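Local structure of tripeptidase (Staphylococcus aureus subsp. aureus, 3RZA) at residues N28-L33 and G116-D121; V34-E39 and E43-P48; E242-N247 and P275-T280; L266-R271 and K283-V288. The protein probably hydrolyses tripeptides, releasing the N-terminal residue, as a metal-dependent peptidase of the M20 family. All blocks are in the same frame, centred on the assembly; numbering follows the deposited sequence.

Contact 1 (N28-L33 and G116-D121); sequences NTFLEL and GYIYSD
The F30 ring meets I118, whose methyl CD1 comes obliquely to F30 CD2 and CE2, 3.8 Å from CE2. The F30 side chain also packs on A128 and A135 of helix 128-147. This is the metallopeptidase domain of the M20 fold, and the contact lays its N-terminal helix 23-34 against strand 117-119, the middle strand of a small three-stranded antiparallel sheet.

F30 reaches the strand because CG stands anti to the backbone N (chi1 177°), beside the carbonyl carbon, which throws the ring outward from the helix. The side chains of F30 and I118 then run in opposite senses alongside one another. I118 puts both of its methyl ends to use: CG2 also lies 4.0 Å from F30 CE2, while CD1 is brought to the ring with a chi2 of 134°, well off a staggered value.

L31 makes the second contact from the helix; its CB does not point straight at the strand, but its CD2 bends round to it. L31 also rests on P110, and I118 packs on M372 of the adjoining strand, with which it shares backbone hydrogen bonding. The contact is buried and wholly apolar. It lies close to the metal centre without joining it: the F30 side chain is about 11 Å from zinc, and helix 128-147, on which F30 packs, carries the metal ligand D129. I118 CG2 finally bridges the two helix residues, standing 4.0 Å from L31 CD2 as well.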
# COMPACT_ATOMS: atom_id res chain seq x y z
N ASN A 28 42.96 -7.41 10.71
CA ASN A 28 42.46 -8.57 11.47
C ASN A 28 41.39 -8.19 12.50
O ASN A 28 40.39 -8.88 12.62
CB ASN A 28 43.61 -9.33 12.16
CG ASN A 28 44.58 -9.99 11.16
OD1 ASN A 28 44.25 -10.21 10.00
ND2 ASN A 28 45.77 -10.29 11.63
N THR A 29 41.59 -7.06 13.19
CA THR A 29 40.59 -6.52 14.14
C THR A 29 39.28 -6.17 13.46
O THR A 29 38.21 -6.53 13.94
CB THR A 29 41.14 -5.31 14.90
OG1 THR A 29 42.28 -5.72 15.64
CG2 THR A 29 40.08 -4.69 15.85
N PHE A 30 39.37 -5.53 12.30
CA PHE A 30 38.18 -5.20 11.50
C PHE A 30 37.43 -6.48 11.09
O PHE A 30 36.22 -6.54 11.23
CB PHE A 30 38.58 -4.41 10.25
CG PHE A 30 37.43 -4.11 9.35
CD1 PHE A 30 36.44 -3.25 9.77
CD2 PHE A 30 37.32 -4.70 8.10
CE1 PHE A 30 35.37 -2.97 8.99
CE2 PHE A 30 36.20 -4.41 7.28
CZ PHE A 30 35.25 -3.54 7.72
N LEU A 31 38.18 -7.48 10.59
CA LEU A 31 37.57 -8.74 10.14
C LEU A 31 36.90 -9.48 11.31
O LEU A 31 35.78 -9.99 11.17
CB LEU A 31 38.60 -9.63 9.40
CG LEU A 31 39.17 -9.08 8.07
CD1 LEU A 31 40.38 -9.88 7.60
CD2 LEU A 31 38.14 -8.99 6.97
N GLU A 32 37.55 -9.48 12.46
CA GLU A 32 36.99 -10.06 13.68
C GLU A 32 35.62 -9.45 14.04
O GLU A 32 34.65 -10.19 14.31
CB GLU A 32 37.97 -9.89 14.86
CG GLU A 32 37.61 -10.72 16.10
CD GLU A 32 38.47 -10.43 17.31
OE1 GLU A 32 39.53 -9.74 17.18
OE2 GLU A 32 38.09 -10.90 18.41
N LEU A 33 35.55 -8.12 14.01
CA LEU A 33 34.35 -7.40 14.43
C LEU A 33 33.17 -7.59 13.49
O LEU A 33 32.04 -7.76 13.98
CB LEU A 33 34.62 -5.92 14.65
CG LEU A 33 35.53 -5.51 15.80
CD1 LEU A 33 35.75 -4.01 15.72
CD2 LEU A 33 34.95 -5.89 17.16
N GLY A 116 42.28 -4.08 -3.43
CA GLY A 116 42.47 -3.20 -2.25
C GLY A 116 41.18 -2.85 -1.51
O GLY A 116 41.15 -1.86 -0.77
N TYR A 117 40.13 -3.67 -1.69
CA TYR A 117 38.84 -3.50 -1.01
C TYR A 117 38.47 -4.78 -0.22
O TYR A 117 38.81 -5.90 -0.65
CB TYR A 117 37.77 -3.21 -2.05
CG TYR A 117 37.88 -1.85 -2.65
CD1 TYR A 117 37.27 -0.75 -2.05
CD2 TYR A 117 38.58 -1.64 -3.84
CE1 TYR A 117 37.36 0.52 -2.61
CE2 TYR A 117 38.69 -0.38 -4.41
CZ TYR A 117 38.08 0.70 -3.79
OH TYR A 117 38.17 1.94 -4.34
N ILE A 118 37.80 -4.58 0.92
CA ILE A 118 37.14 -5.64 1.68
C ILE A 118 35.66 -5.61 1.30
O ILE A 118 35.05 -4.55 1.33
CB ILE A 118 37.29 -5.46 3.23
CG1 ILE A 118 38.76 -5.25 3.64
CG2 ILE A 118 36.70 -6.70 3.99
CD1 ILE A 118 38.96 -4.10 4.64
N TYR A 119 35.12 -6.75 0.90
CA TYR A 119 33.70 -6.91 0.56
C TYR A 119 33.06 -7.92 1.49
O TYR A 119 33.74 -8.72 2.13
CB TYR A 119 33.54 -7.44 -0.88
CG TYR A 119 34.17 -6.57 -1.95
CD1 TYR A 119 35.51 -6.73 -2.30
CD2 TYR A 119 33.42 -5.61 -2.63
CE1 TYR A 119 36.09 -5.96 -3.30
CE2 TYR A 119 34.00 -4.81 -3.62
CZ TYR A 119 35.33 -4.99 -3.94
OH TYR A 119 35.89 -4.21 -4.92
N SER A 120 31.72 -7.94 1.49
CA SER A 120 30.95 -9.11 1.95
C SER A 120 30.96 -10.20 0.86
O SER A 120 31.54 -10.01 -0.21
CB SER A 120 29.50 -8.69 2.27
OG SER A 120 28.75 -8.46 1.08
N ASP A 121 30.29 -11.32 1.11
CA ASP A 121 30.04 -12.29 0.03
C ASP A 121 28.82 -11.92 -0.86
O ASP A 121 28.45 -12.70 -1.71
CB ASP A 121 29.98 -13.76 0.55
CG ASP A 121 28.71 -14.09 1.35
OD1 ASP A 121 27.83 -13.23 1.56
OD2 ASP A 121 28.60 -15.24 1.79

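Contact 2 (V34-E39 and E43-P48); sequences VQIDSE and ESTIQP
I46 packs its side chain against I36 and S38, meeting them with every carbon from CB outward. CB lies 3.6 Å from I36 CG2. From there the side chain divides: CG2 presses on S38 CB at 3.5 Å, and CG1, set anti to the backbone N (chi1 -162°), runs 3.8 Å from I36 CG2. The tip, CD1, comes 3.9 Å from S38 OG. That hydroxyl is engaged with M99 O and K131 NZ, so the methyl lies beside a polar atom already provided for. T45 CG2 adds a flanking touch on I36 CG2.

A water joins the two backbones, donating to D37 O at 2.7 Å and accepting from I46 N at 3.0 Å. The E43 carboxylate takes N-H bonds from G161 and G41 at OE2 and from G73 at OE1.

The contact closes the loop between helix 23-34 and helix 46-56 in the catalytic domain. Segment 34-39 leaves the first and segment 43-48 leads into the second, while S38 pairs by backbone with T101 in the loop after strand 93-98, and K131 of helix 128-147 also grips I36 O.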
# COMPACT_ATOMS: atom_id res chain seq x y z
N VAL A 34 33.40 -7.55 12.17
CA VAL A 34 32.30 -7.72 11.18
C VAL A 34 31.63 -9.12 11.28
O VAL A 34 30.40 -9.23 11.16
CB VAL A 34 32.72 -7.43 9.71
CG1 VAL A 34 33.23 -5.97 9.55
CG2 VAL A 34 33.75 -8.44 9.21
N GLN A 35 32.41 -10.13 11.64
CA GLN A 35 31.92 -11.49 11.82
C GLN A 35 31.16 -11.75 13.14
O GLN A 35 30.75 -12.88 13.38
CB GLN A 35 33.09 -12.48 11.66
CG GLN A 35 33.68 -12.47 10.24
CD GLN A 35 34.88 -13.37 10.11
OE1 GLN A 35 34.74 -14.56 9.90
NE2 GLN A 35 36.07 -12.80 10.27
N ILE A 36 31.01 -10.75 14.01
CA ILE A 36 30.14 -10.84 15.19
C ILE A 36 28.86 -10.10 14.83
O ILE A 36 28.88 -8.88 14.69
CB ILE A 36 30.77 -10.19 16.44
CG1 ILE A 36 32.07 -10.90 16.85
CG2 ILE A 36 29.79 -10.26 17.60
CD1 ILE A 36 33.04 -9.99 17.59
N ASP A 37 27.75 -10.84 14.70
CA ASP A 37 26.45 -10.28 14.34
C ASP A 37 26.08 -9.21 15.37
O ASP A 37 26.18 -9.46 16.57
CB ASP A 37 25.34 -11.35 14.36
CG ASP A 37 25.54 -12.47 13.35
OD1 ASP A 37 26.46 -12.41 12.52
OD2 ASP A 37 24.77 -13.45 13.41
N SER A 38 25.76 -8.01 14.89
CA SER A 38 25.22 -6.94 15.74
C SER A 38 24.17 -6.11 14.98
O SER A 38 24.25 -4.87 14.92
CB SER A 38 26.36 -6.04 16.25
OG SER A 38 27.04 -5.43 15.17
N GLU A 39 23.16 -6.79 14.44
CA GLU A 39 22.04 -6.09 13.79
C GLU A 39 21.38 -5.22 14.83
O GLU A 39 21.32 -5.61 15.99
CB GLU A 39 21.01 -7.07 13.21
CG GLU A 39 21.49 -7.85 11.98
CD GLU A 39 20.39 -8.71 11.34
OE1 GLU A 39 19.51 -9.22 12.07
OE2 GLU A 39 20.43 -8.91 10.10
N GLU A 43 22.36 -6.10 19.98
CA GLU A 43 23.76 -5.78 20.30
C GLU A 43 24.31 -6.62 21.47
O GLU A 43 25.48 -6.49 21.79
CB GLU A 43 23.92 -4.29 20.67
CG GLU A 43 23.54 -3.28 19.59
CD GLU A 43 22.07 -2.86 19.59
OE1 GLU A 43 21.27 -3.46 20.31
OE2 GLU A 43 21.72 -1.93 18.83
N SER A 44 23.48 -7.47 22.10
CA SER A 44 23.86 -8.20 23.34
C SER A 44 25.08 -9.14 23.24
O SER A 44 25.71 -9.41 24.25
CB SER A 44 22.66 -9.01 23.86
OG SER A 44 22.34 -10.05 23.00
N THR A 45 25.39 -9.64 22.05
CA THR A 45 26.57 -10.50 21.85
C THR A 45 27.85 -9.70 21.65
O THR A 45 28.88 -10.00 22.27
CB THR A 45 26.37 -11.46 20.70
OG1 THR A 45 25.30 -12.34 21.01
CG2 THR A 45 27.60 -12.29 20.47
N ILE A 46 27.82 -8.70 20.77
CA ILE A 46 29.03 -7.92 20.49
C ILE A 46 29.45 -7.01 21.68
O ILE A 46 30.66 -6.79 21.90
CB ILE A 46 28.90 -7.10 19.18
CG1 ILE A 46 30.29 -6.67 18.68
CG2 ILE A 46 27.97 -5.88 19.37
CD1 ILE A 46 30.26 -6.01 17.35
N GLN A 47 28.48 -6.56 22.47
CA GLN A 47 28.75 -5.57 23.51
C GLN A 47 29.74 -6.01 24.57
O GLN A 47 30.72 -5.29 24.78
CB GLN A 47 27.46 -5.00 24.13
CG GLN A 47 27.68 -3.72 24.99
CD GLN A 47 27.65 -3.99 26.48
OE1 GLN A 47 28.09 -5.04 26.95
NE2 GLN A 47 27.15 -3.01 27.24
N PRO A 48 29.51 -7.18 25.25
CA PRO A 48 30.54 -7.68 26.19
C PRO A 48 31.89 -8.07 25.56
O PRO A 48 32.91 -8.03 26.25
CB PRO A 48 29.88 -8.93 26.83
CG PRO A 48 28.47 -8.90 26.43
CD PRO A 48 28.36 -8.11 25.19
O HOH W 1 25.41 -8.35 18.94

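Contact 3 (E242-N247 and P275-T280)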
# COMPACT_ATOMS: atom_id res chain seq x y z
N GLU A 242 18.11 25.72 -1.17
CA GLU A 242 19.52 25.31 -1.11
C GLU A 242 19.89 24.42 0.09
O GLU A 242 20.73 23.53 -0.04
CB GLU A 242 20.45 26.55 -1.16
N ILE A 243 19.24 24.63 1.24
CA ILE A 243 19.56 23.90 2.49
C ILE A 243 18.38 23.10 3.09
O ILE A 243 18.46 22.67 4.24
CB ILE A 243 20.20 24.86 3.57
CG1 ILE A 243 19.30 26.05 3.92
CG2 ILE A 243 21.59 25.32 3.13
CD1 ILE A 243 19.72 26.75 5.23
N THR A 244 17.32 22.88 2.31
CA THR A 244 16.09 22.26 2.81
C THR A 244 15.50 21.24 1.80
O THR A 244 15.37 21.53 0.61
CB THR A 244 14.99 23.32 3.19
OG1 THR A 244 15.53 24.31 4.07
CG2 THR A 244 13.78 22.64 3.88
N THR A 245 15.15 20.06 2.30
CA THR A 245 14.57 19.00 1.47
C THR A 245 13.27 18.47 2.09
O THR A 245 13.04 18.62 3.28
CB THR A 245 15.60 17.81 1.20
OG1 THR A 245 15.91 17.11 2.41
CG2 THR A 245 16.87 18.31 0.59
N ALA A 246 12.43 17.84 1.26
CA ALA A 246 11.23 17.15 1.72
C ALA A 246 10.86 16.00 0.76
O ALA A 246 11.04 16.10 -0.45
CB ALA A 246 10.09 18.15 1.85
N ASN A 247 10.39 14.88 1.33
CA ASN A 247 10.12 13.65 0.60
C ASN A 247 8.83 12.97 1.11
O ASN A 247 8.67 12.78 2.32
CB ASN A 247 11.29 12.68 0.78
CG ASN A 247 11.21 11.48 -0.18
OD1 ASN A 247 11.13 11.66 -1.38
ND2 ASN A 247 11.27 10.26 0.37
N PRO A 275 17.15 25.61 11.58
CA PRO A 275 16.05 25.10 12.41
C PRO A 275 14.69 25.81 12.25
O PRO A 275 13.67 25.22 12.60
CB PRO A 275 16.56 25.26 13.86
CG PRO A 275 17.87 25.94 13.79
CD PRO A 275 18.17 26.32 12.38
N GLU A 276 14.68 27.03 11.74
CA GLU A 276 13.42 27.70 11.41
C GLU A 276 12.84 27.33 10.08
O GLU A 276 11.61 27.26 9.96
CB GLU A 276 13.59 29.22 11.48
CG GLU A 276 13.88 29.74 12.85
CD GLU A 276 12.79 29.42 13.88
OE1 GLU A 276 11.58 29.35 13.51
OE2 GLU A 276 13.15 29.24 15.07
N ARG A 277 13.68 27.16 9.05
CA ARG A 277 13.20 26.67 7.75
C ARG A 277 12.62 25.25 7.83
O ARG A 277 11.64 24.98 7.15
CB ARG A 277 14.27 26.72 6.67
CG ARG A 277 14.70 28.09 6.36
CD ARG A 277 15.57 28.16 5.14
NE ARG A 277 16.45 29.33 5.17
CZ ARG A 277 17.21 29.77 4.15
NH1 ARG A 277 17.18 29.18 2.95
NH2 ARG A 277 17.99 30.83 4.34
N ILE A 278 13.20 24.35 8.64
CA ILE A 278 12.57 23.01 8.86
C ILE A 278 11.16 23.14 9.45
O ILE A 278 10.23 22.44 8.99
CB ILE A 278 13.44 22.00 9.72
CG1 ILE A 278 12.73 20.64 9.93
CG2 ILE A 278 13.81 22.55 11.10
CD1 ILE A 278 12.45 19.89 8.68
N LYS A 279 10.99 24.04 10.45
CA LYS A 279 9.66 24.34 11.04
C LYS A 279 8.66 24.92 10.02
O LYS A 279 7.50 24.50 9.98
CB LYS A 279 9.75 25.32 12.23
CG LYS A 279 10.38 24.76 13.54
CD LYS A 279 10.46 25.90 14.61
CE LYS A 279 11.38 25.54 15.79
N THR A 280 9.13 25.91 9.22
CA THR A 280 8.32 26.51 8.14
C THR A 280 7.85 25.48 7.14
O THR A 280 6.69 25.47 6.81
CB THR A 280 9.08 27.59 7.37
OG1 THR A 280 9.53 28.58 8.29
CG2 THR A 280 8.20 28.26 6.33
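A chi1 of 57° sets I243 CG1 between its backbone N and carbonyl carbon and swings CD1 over R277, whose chain runs extended from CG to NE to bring the guanidinium beneath it. I243 CD1 stands 4.0 Å above the guanidinium plane, over its centre, and I243 CG1 is 3.9 Å from R277 NH1. The two side chains cross at about a right angle, apolar methyl over flat cation. Closer to the helix, T244 OG1 lies 3.8 Å from R277 CB, touching the aliphatic stem of the same arginine.

The contact joins the start of strand 244-253 to the N-terminal part of helix 275-295, in the smaller domain of the M20 fold, an antiparallel sheet with helices packed on one side. Polar groups round it are tied locally. R277 NE forms a salt bridge with D274, and R277 NH1 has a long, weak ion pair with D241. The T244 hydroxyl bonds S272 OG and D241 OD1. In the helix, E276 O accepts from T280 N at 2.9 Å and from T280 OG1 at 3.0 Å, the two donors arriving from opposite faces of its carbonyl plane. Farther along the strand, N247 ND2 reaches T257 O and I259 O of the second subunit.

The arginine thus divides its duties. Its face and methylenes pack against I243 and T244, whereas NE and, weakly, NH1 are directed to carboxylates; such partners probably offset its charge and steady the rotation of the guanidinium. The link across the two segments is therefore one of packing, with the electrostatics supplied by D274 and, more weakly, D241.

Contact 4 (L266-R271 and K283-V288); sequences LEAEAR and KHMTDV
M285, present as selenomethionine, spans from helix 283-288 to strand 266-271 and meets two alanines of the strand, CE at A268 and SE at A270. Its CE methyl lies 3.9 Å from A268 CB and 4.1 Å from E269 O, while its SE sits 4.2 Å from A270 CB. A bend at chi3 (83°) turns the methyl along the strand, letting one side chain touch both alanines. The small alanines leave room for the M285 side chain between strand and helix, whose axes come within 10.6 Å.

In the next shell, M285 also packs on I204 of strand 194-209 and on M235, and A270 is covered by I278, Q281 and V282 of the same helix. These residues form the layer between sheet and helix in the smaller domain of the M20 fold. Strand 263-272, helix 275-295 and strand 299-312 make a beta-alpha-beta crossover there, with strand 194-209 lying between the two strands.

E269 points away from the helix and serves the other side of the sheet. R271 grips its carboxylate side-on, NE to OE2 at 2.9 Å (N-H...O angle 170°) and NH2 to OE1 at 2.9 Å, with both oxygens near the guanidinium plane. R271 NH1 reaches G340 O and a bound citrate, probably from the crystallisation liquor; H214 and A215 of the second subunit pack nearby. On the helix, K283 NZ and D287 OD2 form a salt bridge of 2.8 Å.

Alternation along the strand therefore separates two chemistries: alanines meet the helix through dispersion contacts, and the paired E269 and R271 face the second subunit, the two-nitrogen grip fixing the rotation of the guanidinium.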
# COMPACT_ATOMS: atom_id res chain seq x y z
N LEU A 266 -0.06 8.53 4.47
CA LEU A 266 1.18 9.08 3.90
C LEU A 266 2.24 9.07 4.97
O LEU A 266 1.94 9.42 6.11
CB LEU A 266 0.99 10.55 3.47
CG LEU A 266 0.02 10.93 2.36
CD1 LEU A 266 0.33 10.14 1.14
CD2 LEU A 266 -1.41 10.73 2.79
N GLU A 267 3.47 8.72 4.61
CA GLU A 267 4.65 8.90 5.51
C GLU A 267 5.74 9.67 4.79
O GLU A 267 6.20 9.25 3.71
CB GLU A 267 5.19 7.57 6.00
CG GLU A 267 4.13 6.75 6.76
CD GLU A 267 4.69 5.44 7.34
OE1 GLU A 267 5.78 5.46 7.95
OE2 GLU A 267 4.03 4.41 7.15
N ALA A 268 6.14 10.78 5.40
CA ALA A 268 7.02 11.76 4.77
C ALA A 268 8.13 12.17 5.73
O ALA A 268 8.13 11.80 6.92
CB ALA A 268 6.21 12.99 4.34
N GLU A 269 9.11 12.89 5.20
CA GLU A 269 10.12 13.58 6.03
C GLU A 269 10.47 14.94 5.49
O GLU A 269 10.13 15.26 4.35
CB GLU A 269 11.41 12.76 6.14
CG GLU A 269 12.05 12.43 4.79
CD GLU A 269 13.54 12.39 4.86
OE1 GLU A 269 14.08 11.45 5.49
OE2 GLU A 269 14.18 13.30 4.28
N ALA A 270 11.18 15.71 6.32
CA ALA A 270 11.76 16.97 5.90
C ALA A 270 13.09 17.16 6.60
O ALA A 270 13.28 16.65 7.72
CB ALA A 270 10.81 18.11 6.23
N ARG A 271 14.02 17.85 5.93
CA ARG A 271 15.35 18.18 6.49
C ARG A 271 15.70 19.61 6.21
O ARG A 271 15.37 20.11 5.14
CB ARG A 271 16.46 17.28 5.91
CG ARG A 271 16.14 15.81 5.91
CD ARG A 271 17.29 14.95 5.44
NE ARG A 271 16.83 13.56 5.41
CZ ARG A 271 17.53 12.47 5.74
NH1 ARG A 271 18.82 12.51 6.08
NH2 ARG A 271 16.93 11.27 5.67
N LYS A 283 5.32 23.07 8.89
CA LYS A 283 4.06 23.81 9.02
C LYS A 283 3.37 23.89 7.66
O LYS A 283 2.15 23.66 7.56
CB LYS A 283 4.27 25.22 9.58
CG LYS A 283 2.96 25.96 9.97
CD LYS A 283 3.17 27.48 10.09
CE LYS A 283 1.93 28.25 10.59
NZ LYS A 283 0.64 27.55 10.42
N HIS A 284 4.13 24.24 6.63
CA HIS A 284 3.62 24.29 5.24
C HIS A 284 2.95 22.97 4.79
O HIS A 284 1.83 23.01 4.26
CB HIS A 284 4.74 24.68 4.27
CG HIS A 284 4.40 24.47 2.84
ND1 HIS A 284 3.45 25.21 2.19
CD2 HIS A 284 4.90 23.60 1.92
CE1 HIS A 284 3.36 24.82 0.93
NE2 HIS A 284 4.23 23.84 0.74
N MSE A 285 3.62 21.84 5.05
CA MSE A 285 3.11 20.50 4.68
C MSE A 285 1.84 20.16 5.48
O MSE A 285 0.82 19.77 4.92
CB MSE A 285 4.18 19.43 4.92
CG MSE A 285 5.40 19.55 4.03
SE MSE A 285 6.92 18.49 4.66
CE MSE A 285 6.37 16.83 3.88
N THR A 286 1.90 20.35 6.79
CA THR A 286 0.74 20.23 7.69
C THR A 286 -0.46 21.07 7.21
O THR A 286 -1.56 20.52 6.97
CB THR A 286 1.12 20.68 9.11
OG1 THR A 286 2.23 19.89 9.56
CG2 THR A 286 -0.07 20.58 10.10
N ASP A 287 -0.23 22.36 7.00
CA ASP A 287 -1.31 23.26 6.54
C ASP A 287 -1.91 22.86 5.20
O ASP A 287 -3.14 22.91 5.04
CB ASP A 287 -0.84 24.72 6.46
CG ASP A 287 -0.59 25.35 7.85
OD1 ASP A 287 -1.07 24.82 8.87
OD2 ASP A 287 0.08 26.39 7.91
N VAL A 288 -1.07 22.42 4.25
CA VAL A 288 -1.56 22.01 2.93
C VAL A 288 -2.41 20.72 3.01
O VAL A 288 -3.48 20.66 2.40
CB VAL A 288 -0.41 21.89 1.89
CG1 VAL A 288 -0.88 21.21 0.65
CG2 VAL A 288 0.11 23.31 1.54

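Overall arrangement
Contacts 1 and 2 lie in the metal-bearing domain and contacts 3 and 4 in the smaller one, on opposite sides of the chain's centre; contacts 1 and 3 have centres about 38 Å apart. Contact 2 is nested inside the loop closed by contact 1, and the two meet where L33 O approaches I46 CD1. Both lie near the metals: F30 and S38 have side chains about 11 Å from zinc, and that of E43 is about 7 Å from a calcium. Contacts 3 and 4, with centres about 10 Å apart, share helix 275-295 and neighbouring strands, probably hydrogen-bonded from T245 N to R271 O. Both also touch the second subunit, unlike contacts 1 and 2.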